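Local coordinates for putative secreted cellulose binding protein (Streptomyces coelicolor, PDB 4OY7) that cleaves glycosidic bonds of cellulose oxidatively, as a copper-dependent lytic polysaccharide monooxygenase whose catalytic domain makes up this chain, at residues P111-K120 against W131-N142; C14-L25 against G40-F48. All coordinates share one frame; numbering follows the deposited sequence.

Contact 1. Residues P111-K120 against W131-N142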
loop_
_atom_site.group_PDB
_atom_site.type_symbol
_atom_site.label_atom_id
_atom_site.label_comp_id
_atom_site.label_asym_id
_atom_site.label_seq_id
_atom_site.Cartn_x
_atom_site.Cartn_y
_atom_site.Cartn_z
ATOM N N PRO A 111 13.986 -6.581 9.526
ATOM C CA PRO A 111 14.524 -5.279 9.892
ATOM C C PRO A 111 14.596 -4.300 8.680
ATOM O O PRO A 111 14.737 -4.724 7.544
ATOM C CB PRO A 111 15.925 -5.625 10.381
ATOM C CG PRO A 111 16.319 -6.796 9.541
ATOM C CD PRO A 111 15.046 -7.588 9.344
ATOM N N GLY A 112 14.454 -2.997 8.929
ATOM C CA GLY A 112 14.515 -1.997 7.859
ATOM C C GLY A 112 13.689 -0.751 8.125
ATOM O O GLY A 112 13.214 -0.527 9.263
ATOM N N ASP A 113 13.568 0.061 7.071
ATOM C CA ASP A 113 12.882 1.362 7.079
ATOM C C ASP A 113 11.601 1.286 6.290
ATOM O O ASP A 113 11.538 0.651 5.208
ATOM C CB ASP A 113 13.711 2.451 6.377
ATOM C CG ASP A 113 14.939 2.855 7.109
ATOM O OD1 ASP A 113 15.093 2.520 8.280
ATOM O OD2 ASP A 113 15.761 3.552 6.464
ATOM N N PHE A 114 10.587 1.996 6.767
ATOM C CA PHE A 114 9.407 2.278 5.999
ATOM C C PHE A 114 9.470 3.711 5.493
ATOM O O PHE A 114 9.459 4.673 6.282
ATOM C CB PHE A 114 8.183 2.064 6.870
ATOM C CG PHE A 114 7.994 0.644 7.287
ATOM C CD1 PHE A 114 8.558 0.160 8.457
ATOM C CD2 PHE A 114 7.241 -0.220 6.508
ATOM C CE1 PHE A 114 8.391 -1.166 8.850
ATOM C CE2 PHE A 114 7.081 -1.546 6.880
ATOM C CZ PHE A 114 7.644 -2.027 8.052
ATOM N N ARG A 115 9.548 3.848 4.175
ATOM C CA ARG A 115 9.598 5.172 3.526
ATOM C C ARG A 115 8.193 5.488 3.125
ATOM O O ARG A 115 7.630 4.777 2.268
ATOM C CB ARG A 115 10.499 5.126 2.304
ATOM C CG ARG A 115 11.951 4.885 2.643
ATOM C CD ARG A 115 12.804 4.657 1.435
ATOM N NE ARG A 115 14.177 4.283 1.762
ATOM C CZ ARG A 115 15.083 3.958 0.857
ATOM N NH1 ARG A 115 14.788 4.005 -0.456
ATOM N NH2 ARG A 115 16.315 3.638 1.261
ATOM N N VAL A 116 7.659 6.561 3.696
ATOM C CA VAL A 116 6.251 6.914 3.546
ATOM C C VAL A 116 6.116 8.195 2.712
ATOM O O VAL A 116 6.684 9.233 3.055
ATOM C CB VAL A 116 5.581 7.093 4.922
ATOM C CG1 VAL A 116 4.111 7.488 4.755
ATOM C CG2 VAL A 116 5.740 5.835 5.809
ATOM N N TYR A 117 5.329 8.108 1.643
ATOM C CA TYR A 117 5.126 9.199 0.670
ATOM C C TYR A 117 3.666 9.570 0.467
ATOM O O TYR A 117 2.782 8.717 0.527
ATOM C CB TYR A 117 5.698 8.837 -0.707
ATOM C CG TYR A 117 7.127 8.341 -0.771
ATOM C CD1 TYR A 117 7.463 7.054 -0.375
ATOM C CD2 TYR A 117 8.112 9.129 -1.307
ATOM C CE1 TYR A 117 8.777 6.589 -0.484
ATOM C CE2 TYR A 117 9.423 8.690 -1.426
ATOM C CZ TYR A 117 9.752 7.402 -1.030
ATOM O OH TYR A 117 11.086 7.005 -1.144
ATOM N N LEU A 118 3.413 10.835 0.153
ATOM C CA LEU A 118 2.030 11.289 -0.114
ATOM C C LEU A 118 1.990 12.009 -1.448
ATOM O O LEU A 118 2.867 12.787 -1.759
ATOM C CB LEU A 118 1.576 12.229 0.981
ATOM C CG LEU A 118 0.171 12.816 0.914
ATOM C CD1 LEU A 118 -0.904 11.736 1.060
ATOM C CD2 LEU A 118 0.040 13.870 2.001
ATOM N N THR A 119 0.969 11.709 -2.232
ATOM C CA THR A 119 0.756 12.379 -3.490
ATOM C C THR A 119 0.568 13.866 -3.252
ATOM O O THR A 119 -0.062 14.302 -2.298
ATOM C CB THR A 119 -0.418 11.784 -4.295
ATOM O OG1 THR A 119 -1.621 11.792 -3.502
ATOM C CG2 THR A 119 -0.065 10.385 -4.759
ATOM N N LYS A 120 1.139 14.625 -4.171
ATOM C CA LYS A 120 1.123 16.090 -4.095
ATOM C C LYS A 120 -0.267 16.667 -4.278
ATOM O O LYS A 120 -1.135 16.078 -4.932
ATOM C CB LYS A 120 2.049 16.665 -5.152
ATOM C CG LYS A 120 3.502 16.327 -4.922
ATOM C CD LYS A 120 4.372 16.869 -6.036
ATOM C CE LYS A 120 5.825 16.458 -5.855
ATOM N NZ LYS A 120 6.695 16.826 -7.008
ATOM N N TRP A 131 6.771 8.798 -9.545
ATOM C CA TRP A 131 7.648 9.329 -8.501
ATOM C C TRP A 131 7.546 10.859 -8.363
ATOM O O TRP A 131 7.582 11.377 -7.258
ATOM C CB TRP A 131 9.111 8.881 -8.736
ATOM C CG TRP A 131 9.306 7.408 -8.570
ATOM C CD1 TRP A 131 9.348 6.467 -9.559
ATOM C CD2 TRP A 131 9.385 6.686 -7.331
ATOM N NE1 TRP A 131 9.497 5.222 -9.018
ATOM C CE2 TRP A 131 9.545 5.324 -7.653
ATOM C CE3 TRP A 131 9.419 7.064 -5.986
ATOM C CZ2 TRP A 131 9.670 4.339 -6.672
ATOM C CZ3 TRP A 131 9.539 6.084 -5.017
ATOM C CH2 TRP A 131 9.667 4.747 -5.364
ATOM N N ASP A 132 7.400 11.594 -9.461
ATOM C CA ASP A 132 7.307 13.064 -9.338
ATOM C C ASP A 132 5.950 13.561 -8.850
ATOM O O ASP A 132 5.735 14.764 -8.715
ATOM C CB ASP A 132 7.734 13.777 -10.627
ATOM C CG ASP A 132 6.728 13.679 -11.739
ATOM O OD1 ASP A 132 5.801 12.849 -11.674
ATOM O OD2 ASP A 132 6.870 14.447 -12.743
ATOM N N ASP A 133 5.028 12.652 -8.606
ATOM C CA ASP A 133 3.770 13.011 -7.965
ATOM C C ASP A 133 3.790 12.732 -6.462
ATOM O O ASP A 133 2.799 13.002 -5.797
ATOM C CB ASP A 133 2.651 12.191 -8.575
ATOM C CG ASP A 133 2.550 12.386 -10.045
ATOM O OD1 ASP A 133 2.581 11.371 -10.765
ATOM O OD2 ASP A 133 2.458 13.564 -10.485
ATOM N N LEU A 134 4.898 12.201 -5.953
ATOM C CA LEU A 134 5.012 11.778 -4.539
ATOM C C LEU A 134 6.017 12.610 -3.798
ATOM O O LEU A 134 7.072 12.965 -4.354
ATOM C CB LEU A 134 5.462 10.329 -4.460
ATOM C CG LEU A 134 4.389 9.290 -4.767
ATOM C CD1 LEU A 134 5.040 7.932 -4.982
ATOM C CD2 LEU A 134 3.297 9.249 -3.703
ATOM N N GLU A 135 5.699 12.890 -2.524
ATOM C CA GLU A 135 6.626 13.549 -1.598
ATOM C C GLU A 135 6.850 12.659 -0.376
ATOM O O GLU A 135 5.891 12.208 0.263
ATOM C CB GLU A 135 6.075 14.914 -1.165
ATOM C CG GLU A 135 6.012 15.902 -2.310
ATOM C CD GLU A 135 5.529 17.284 -1.902
ATOM O OE1 GLU A 135 4.491 17.395 -1.190
ATOM O OE2 GLU A 135 6.160 18.269 -2.369
ATOM N N LEU A 136 8.127 12.399 -0.076
ATOM C CA LEU A 136 8.546 11.690 1.125
ATOM C C LEU A 136 8.226 12.531 2.332
ATOM O O LEU A 136 8.741 13.644 2.468
ATOM C CB LEU A 136 10.055 11.407 1.110
ATOM C CG LEU A 136 10.614 10.630 2.314
ATOM C CD1 LEU A 136 10.103 9.183 2.375
ATOM C CD2 LEU A 136 12.139 10.673 2.293
ATOM N N ILE A 137 7.383 12.002 3.209
ATOM C CA ILE A 137 6.906 12.751 4.385
ATOM C C ILE A 137 7.363 12.156 5.722
ATOM O O ILE A 137 7.363 12.838 6.736
ATOM C CB ILE A 137 5.372 12.992 4.357
ATOM C CG1 ILE A 137 4.551 11.720 4.368
ATOM C CG2 ILE A 137 4.985 13.869 3.155
ATOM C CD1 ILE A 137 3.071 12.002 4.615
ATOM N N GLN A 138 7.828 10.910 5.710
ATOM C CA GLN A 138 8.298 10.246 6.912
ATOM C C GLN A 138 9.130 9.018 6.561
ATOM O O GLN A 138 8.830 8.326 5.594
ATOM C CB GLN A 138 7.063 9.920 7.782
ATOM C CG GLN A 138 7.135 8.727 8.680
ATOM C CD GLN A 138 5.808 8.430 9.354
ATOM O OE1 GLN A 138 4.915 7.783 8.788
ATOM N NE2 GLN A 138 5.696 8.879 10.562
ATOM N N THR A 139 10.189 8.748 7.313
ATOM C CA THR A 139 10.843 7.438 7.234
ATOM C C THR A 139 10.848 6.873 8.627
ATOM O O THR A 139 11.217 7.584 9.536
ATOM C CB THR A 139 12.271 7.463 6.633
ATOM O OG1 THR A 139 12.225 8.071 5.333
ATOM C CG2 THR A 139 12.830 6.068 6.471
ATOM N N VAL A 140 10.391 5.628 8.792
ATOM C CA VAL A 140 10.249 4.990 10.106
ATOM C C VAL A 140 11.197 3.810 10.171
ATOM O O VAL A 140 11.011 2.806 9.473
ATOM C CB VAL A 140 8.803 4.494 10.333
ATOM C CG1 VAL A 140 8.635 3.900 11.729
ATOM C CG2 VAL A 140 7.851 5.646 10.094
ATOM N N THR A 141 12.200 3.914 11.036
ATOM C CA THR A 141 13.226 2.893 11.131
ATOM C C THR A 141 12.873 1.886 12.218
ATOM O O THR A 141 12.749 2.247 13.397
ATOM C CB THR A 141 14.604 3.544 11.374
ATOM O OG1 THR A 141 14.888 4.479 10.310
ATOM C CG2 THR A 141 15.685 2.466 11.458
ATOM N N ASN A 142 12.722 0.617 11.834
ATOM C CA ASN A 142 12.478 -0.472 12.796
ATOM C C ASN A 142 11.412 -0.165 13.859
ATOM O O ASN A 142 11.677 -0.195 15.074
ATOM C CB ASN A 142 13.803 -0.870 13.444
ATOM C CG ASN A 142 14.687 -1.625 12.501
ATOM O OD1 ASN A 142 14.221 -2.542 11.823
ATOM N ND2 ASN A 142 15.964 -1.263 12.452
HETATM O O HOH W 1 2.451 15.513 -0.724
HETATM O O HOH W 2 8.775 14.431 -6.048
#

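Contact 2. Residues C14-L25 against G40-F48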
loop_
_atom_site.group_PDB
_atom_site.type_symbol
_atom_site.label_atom_id
_atom_site.label_comp_id
_atom_site.label_asym_id
_atom_site.label_seq_id
_atom_site.Cartn_x
_atom_site.Cartn_y
_atom_site.Cartn_z
ATOM N N CYS A 14 -8.862 -4.739 -0.716
ATOM C CA CYS A 14 -9.622 -5.543 -1.639
ATOM C C CYS A 14 -9.842 -6.952 -1.092
ATOM O O CYS A 14 -10.933 -7.530 -1.239
ATOM C CB CYS A 14 -8.996 -5.554 -3.023
ATOM S SG CYS A 14 -9.359 -4.051 -3.992
ATOM N N GLN A 15 -8.844 -7.497 -0.422
ATOM C CA GLN A 15 -9.008 -8.819 0.147
ATOM C C GLN A 15 -10.024 -8.797 1.300
ATOM O O GLN A 15 -10.781 -9.750 1.453
ATOM C CB GLN A 15 -7.662 -9.435 0.512
ATOM C CG GLN A 15 -7.012 -8.948 1.789
ATOM C CD GLN A 15 -7.429 -9.738 3.021
ATOM O OE1 GLN A 15 -7.755 -10.903 2.942
ATOM N NE2 GLN A 15 -7.359 -9.096 4.175
ATOM N N LEU A 16 -10.067 -7.717 2.088
ATOM C CA LEU A 16 -11.119 -7.578 3.116
ATOM C C LEU A 16 -12.482 -7.482 2.494
ATOM O O LEU A 16 -13.413 -8.070 3.000
ATOM C CB LEU A 16 -10.931 -6.344 3.997
ATOM C CG LEU A 16 -9.749 -6.372 4.953
ATOM C CD1 LEU A 16 -9.710 -5.015 5.649
ATOM C CD2 LEU A 16 -9.798 -7.528 5.955
ATOM N N ASP A 17 -12.592 -6.729 1.407
ATOM C CA ASP A 17 -13.851 -6.616 0.663
ATOM C C ASP A 17 -14.310 -7.939 0.046
ATOM O O ASP A 17 -15.508 -8.154 -0.120
ATOM C CB ASP A 17 -13.698 -5.558 -0.445
ATOM C CG ASP A 17 -14.984 -5.260 -1.152
ATOM O OD1 ASP A 17 -15.037 -5.438 -2.392
ATOM O OD2 ASP A 17 -15.934 -4.830 -0.467
ATOM N N ALA A 18 -13.373 -8.818 -0.302
ATOM C CA ALA A 18 -13.709 -10.049 -1.005
ATOM C C ALA A 18 -13.891 -11.243 -0.081
ATOM O O ALA A 18 -14.441 -12.266 -0.486
ATOM C CB ALA A 18 -12.663 -10.370 -2.057
ATOM N N LYS A 19 -13.451 -11.106 1.161
ATOM C CA LYS A 19 -13.325 -12.241 2.080
ATOM C C LYS A 19 -14.649 -12.924 2.379
ATOM O O LYS A 19 -15.631 -12.274 2.702
ATOM C CB LYS A 19 -12.694 -11.764 3.394
ATOM C CG LYS A 19 -12.335 -12.887 4.360
ATOM C CD LYS A 19 -11.024 -12.600 5.064
ATOM C CE LYS A 19 -11.061 -11.282 5.826
ATOM N NZ LYS A 19 -9.822 -11.133 6.647
ATOM N N THR A 20 -14.673 -14.250 2.270
ATOM C CA THR A 20 -15.835 -15.036 2.662
ATOM C C THR A 20 -15.389 -16.134 3.588
ATOM O O THR A 20 -14.203 -16.454 3.649
ATOM C CB THR A 20 -16.545 -15.698 1.464
ATOM O OG1 THR A 20 -15.725 -16.758 0.945
ATOM C CG2 THR A 20 -16.838 -14.689 0.369
ATOM N N GLY A 21 -16.338 -16.738 4.276
ATOM C CA GLY A 21 -16.026 -17.787 5.238
ATOM C C GLY A 21 -15.489 -19.078 4.646
ATOM O O GLY A 21 -14.938 -19.907 5.375
ATOM N N THR A 22 -15.710 -19.276 3.346
ATOM C CA THR A 22 -15.211 -20.464 2.639
ATOM C C THR A 22 -13.876 -20.249 1.932
ATOM O O THR A 22 -13.319 -21.193 1.394
ATOM C CB THR A 22 -16.194 -20.910 1.560
ATOM O OG1 THR A 22 -16.328 -19.875 0.591
ATOM C CG2 THR A 22 -17.533 -21.235 2.170
ATOM N N GLY A 23 -13.397 -19.013 1.894
ATOM C CA GLY A 23 -12.165 -18.704 1.177
ATOM C C GLY A 23 -12.373 -18.272 -0.269
ATOM O O GLY A 23 -11.429 -17.830 -0.915
ATOM N N ALA A 24 -13.607 -18.381 -0.778
ATOM C CA ALA A 24 -13.939 -17.792 -2.070
ATOM C C ALA A 24 -13.761 -16.290 -1.965
ATOM O O ALA A 24 -13.840 -15.732 -0.878
ATOM C CB ALA A 24 -15.369 -18.108 -2.454
ATOM N N LEU A 25 -13.510 -15.647 -3.094
ATOM C CA LEU A 25 -13.323 -14.205 -3.128
ATOM C C LEU A 25 -14.454 -13.551 -3.891
ATOM O O LEU A 25 -14.585 -13.758 -5.089
ATOM C CB LEU A 25 -11.983 -13.897 -3.777
ATOM C CG LEU A 25 -10.797 -14.349 -2.908
ATOM C CD1 LEU A 25 -9.552 -14.402 -3.767
ATOM C CD2 LEU A 25 -10.583 -13.457 -1.696
ATOM N N GLY A 40 -6.279 -11.904 -11.055
ATOM C CA GLY A 40 -6.553 -13.196 -10.426
ATOM C C GLY A 40 -6.590 -13.218 -8.915
ATOM O O GLY A 40 -6.065 -12.321 -8.240
ATOM N N ALA A 41 -7.184 -14.281 -8.389
ATOM C CA ALA A 41 -7.415 -14.468 -6.954
ATOM C C ALA A 41 -6.110 -14.606 -6.168
ATOM O O ALA A 41 -6.076 -14.277 -4.970
ATOM C CB ALA A 41 -8.300 -15.694 -6.734
ATOM N N THR A 42 -5.074 -15.120 -6.824
ATOM C CA THR A 42 -3.771 -15.346 -6.195
ATOM C C THR A 42 -3.232 -14.074 -5.528
ATOM O O THR A 42 -2.610 -14.131 -4.464
ATOM C CB THR A 42 -2.763 -15.881 -7.235
ATOM O OG1 THR A 42 -3.250 -17.120 -7.756
ATOM C CG2 THR A 42 -1.356 -16.078 -6.633
ATOM N N ALA A 43 -3.457 -12.929 -6.173
ATOM C CA ALA A 43 -3.080 -11.627 -5.608
ATOM C C ALA A 43 -3.700 -11.348 -4.248
ATOM O O ALA A 43 -3.060 -10.758 -3.398
ATOM C CB ALA A 43 -3.421 -10.495 -6.566
ATOM N N LEU A 44 -4.977 -11.683 -4.076
ATOM C CA LEU A 44 -5.660 -11.471 -2.796
ATOM C C LEU A 44 -5.308 -12.500 -1.727
ATOM O O LEU A 44 -5.282 -12.175 -0.533
ATOM C CB LEU A 44 -7.170 -11.397 -3.000
ATOM C CG LEU A 44 -7.602 -10.270 -3.943
ATOM C CD1 LEU A 44 -9.115 -10.251 -4.063
ATOM C CD2 LEU A 44 -7.083 -8.937 -3.447
ATOM N N TYR A 45 -5.055 -13.751 -2.119
ATOM C CA TYR A 45 -4.573 -14.720 -1.142
ATOM C C TYR A 45 -3.182 -14.315 -0.674
ATOM O O TYR A 45 -2.812 -14.591 0.460
ATOM C CB TYR A 45 -4.544 -16.120 -1.717
ATOM C CG TYR A 45 -5.920 -16.683 -1.978
ATOM C CD1 TYR A 45 -6.868 -16.798 -0.955
ATOM C CD2 TYR A 45 -6.269 -17.129 -3.243
ATOM C CE1 TYR A 45 -8.122 -17.361 -1.208
ATOM C CE2 TYR A 45 -7.524 -17.654 -3.506
ATOM C CZ TYR A 45 -8.437 -17.780 -2.488
ATOM O OH TYR A 45 -9.684 -18.312 -2.775
ATOM N N ASN A 46 -2.431 -13.659 -1.557
ATOM C CA ASN A 46 -1.064 -13.187 -1.247
ATOM C C ASN A 46 -0.969 -11.677 -1.231
ATOM O O ASN A 46 -0.016 -11.119 -1.705
ATOM C CB ASN A 46 -0.087 -13.733 -2.285
ATOM C CG ASN A 46 0.062 -15.236 -2.195
ATOM O OD1 ASN A 46 0.772 -15.756 -1.309
ATOM N ND2 ASN A 46 -0.557 -15.941 -3.120
ATOM N N TRP A 47 -1.972 -11.036 -0.650
ATOM C CA TRP A 47 -2.064 -9.577 -0.615
ATOM C C TRP A 47 -0.840 -8.831 -0.044
ATOM O O TRP A 47 -0.585 -7.672 -0.402
ATOM C CB TRP A 47 -3.327 -9.198 0.169
ATOM C CG TRP A 47 -3.378 -9.701 1.587
ATOM C CD1 TRP A 47 -3.933 -10.863 2.030
ATOM C CD2 TRP A 47 -2.852 -9.045 2.760
ATOM N NE1 TRP A 47 -3.796 -10.971 3.390
ATOM C CE2 TRP A 47 -3.144 -9.861 3.860
ATOM C CE3 TRP A 47 -2.142 -7.850 2.976
ATOM C CZ2 TRP A 47 -2.760 -9.529 5.160
ATOM C CZ3 TRP A 47 -1.797 -7.509 4.272
ATOM C CH2 TRP A 47 -2.100 -8.355 5.345
ATOM N N PHE A 48 -0.076 -9.539 0.776
ATOM C CA PHE A 48 1.120 -9.039 1.445
ATOM C C PHE A 48 2.401 -9.179 0.624
ATOM O O PHE A 48 3.452 -8.708 1.053
ATOM C CB PHE A 48 1.282 -9.812 2.767
ATOM C CG PHE A 48 1.024 -11.297 2.622
ATOM C CD1 PHE A 48 1.909 -12.110 1.912
ATOM C CD2 PHE A 48 -0.128 -11.882 3.155
ATOM C CE1 PHE A 48 1.673 -13.467 1.744
ATOM C CE2 PHE A 48 -0.358 -13.239 2.998
ATOM C CZ PHE A 48 0.534 -14.023 2.289
HETATM O O HOH W 3 -6.962 -13.424 1.516
#

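Contact 1. Residues P111-K120 against W131-N142
Gly112 starts the antiparallel pairing with Asn142: its N gives a hydrogen bond to Asn142 OD1 (2.9 Å), the donor lying above the carbonyl plane of that amide, while Asn142 N returns a bond to Gly112 O. At phi 151°, psi -170° a CB would collide with the preceding carbonyl O, so a residue without one fits here. Asp113 and Thr141 point out of the same face of the sheet, and Thr141 OG1 donates to Asp113 OD1 (2.8 Å) from above the carboxylate plane. Phe114 and Val140 exchange two backbone bonds; the Phe114 ring stacks on Trp176 in the interior. At Val116 the register slips: its O accepts from Ile137 N (2.9 Å) and, weakly, from Gln138 N. Beyond it, Tyr117 carries Leu136 CD1 over the centre of its ring, a CH-pi contact at 3.9 Å from the centroid, and the six-membered ring of Trp131 turns an edge toward the Tyr117 face, planes at 78°. Thr119 CG2 meets Leu134 CD2 at 3.7 Å, its OG1 being spent on Leu171 N. Lys120, stretched out straight so that its NZ reaches the turn, runs its methylenes across Glu135 CG (CE to CG 3.6 Å) and bonds through NZ to Asp132 O (2.8 Å). A methionine here would probably leave Asp132 O without the ammonium that grips it. Paired antiparallel along its other edge with strand 168-178, strand 112-119 forms with 134-141 a long-looped hairpin carrying a classic bulge, part of the immunoglobulin-like beta-sandwich of AA10 enzymes; Pro111, leading into the strand, follows the copper ligand His110.

Contact 2. Residues C14-L25 against G40-F48
Gln15 and Leu44 bring the end of helix 10-18 and the short helix 42-45 together, their CA atoms 5.2 Å apart, while the chain after Ala18 passes through a type I turn from Thr20 to Gly23 and brings Leu25 back against Ala41, Leu44 and Tyr45. Leu44 fits the junction because its branches reach two ways: CD2 touches Cys14 CB (3.9 Å), and CD1 comes to Ala18 CB, a methyl small enough to let the helix approach. From the returning loop Leu25 CD1 presses on Ala41 CB at 3.5 Å, a tight carbon contact, and also lies over one face of the Tyr45 ring, 4.0 Å from its centroid. At that ring's edge the Tyr45 hydroxyl, OH, donates to Gly23 O (2.6 Å), so the tyrosine combines an apolar face with a polar tip. Gln15 holds CG between its backbone N and carbonyl carbon (chi1 78°) and bends again at chi2, which lays CG and the amide over the indole of Trp47; CG is 3.6 Å from Trp47 CD1, and amide and ring planes differ by only 18°. A water donates to both Gln15 OE1 and Leu44 O, linking the two helices. The disulfide from Cys14 to Cys32 ties helix 10-18 to helix 30-39. Together these pieces form part of the helical and loop insertion that follows the first strand in AA10 monooxygenases, with Trp47 about 8 Å, side chain to side chain, from the copper ligand His1.

Overall arrangement
The two contacts lie on opposite sides of the chain's centre, 27 Å apart between their centres and with nearest atoms about 10 Å apart; they share no element. Contact 1 belongs to the beta-sandwich: paired backbones do most of the holding, one side chain row turning inward, and it buries 1074 Å². Contact 2, farther from the centre, buries 398 Å² and relies on side chains, with methyl groups, ring faces, one tyrosine hydroxyl and a water joining helix ends and a loop. Both are only partly buried. One end of each contact approaches the copper, which lies about 9 Å from the side chain of Pro111 and about 11 Å from that of Trp47.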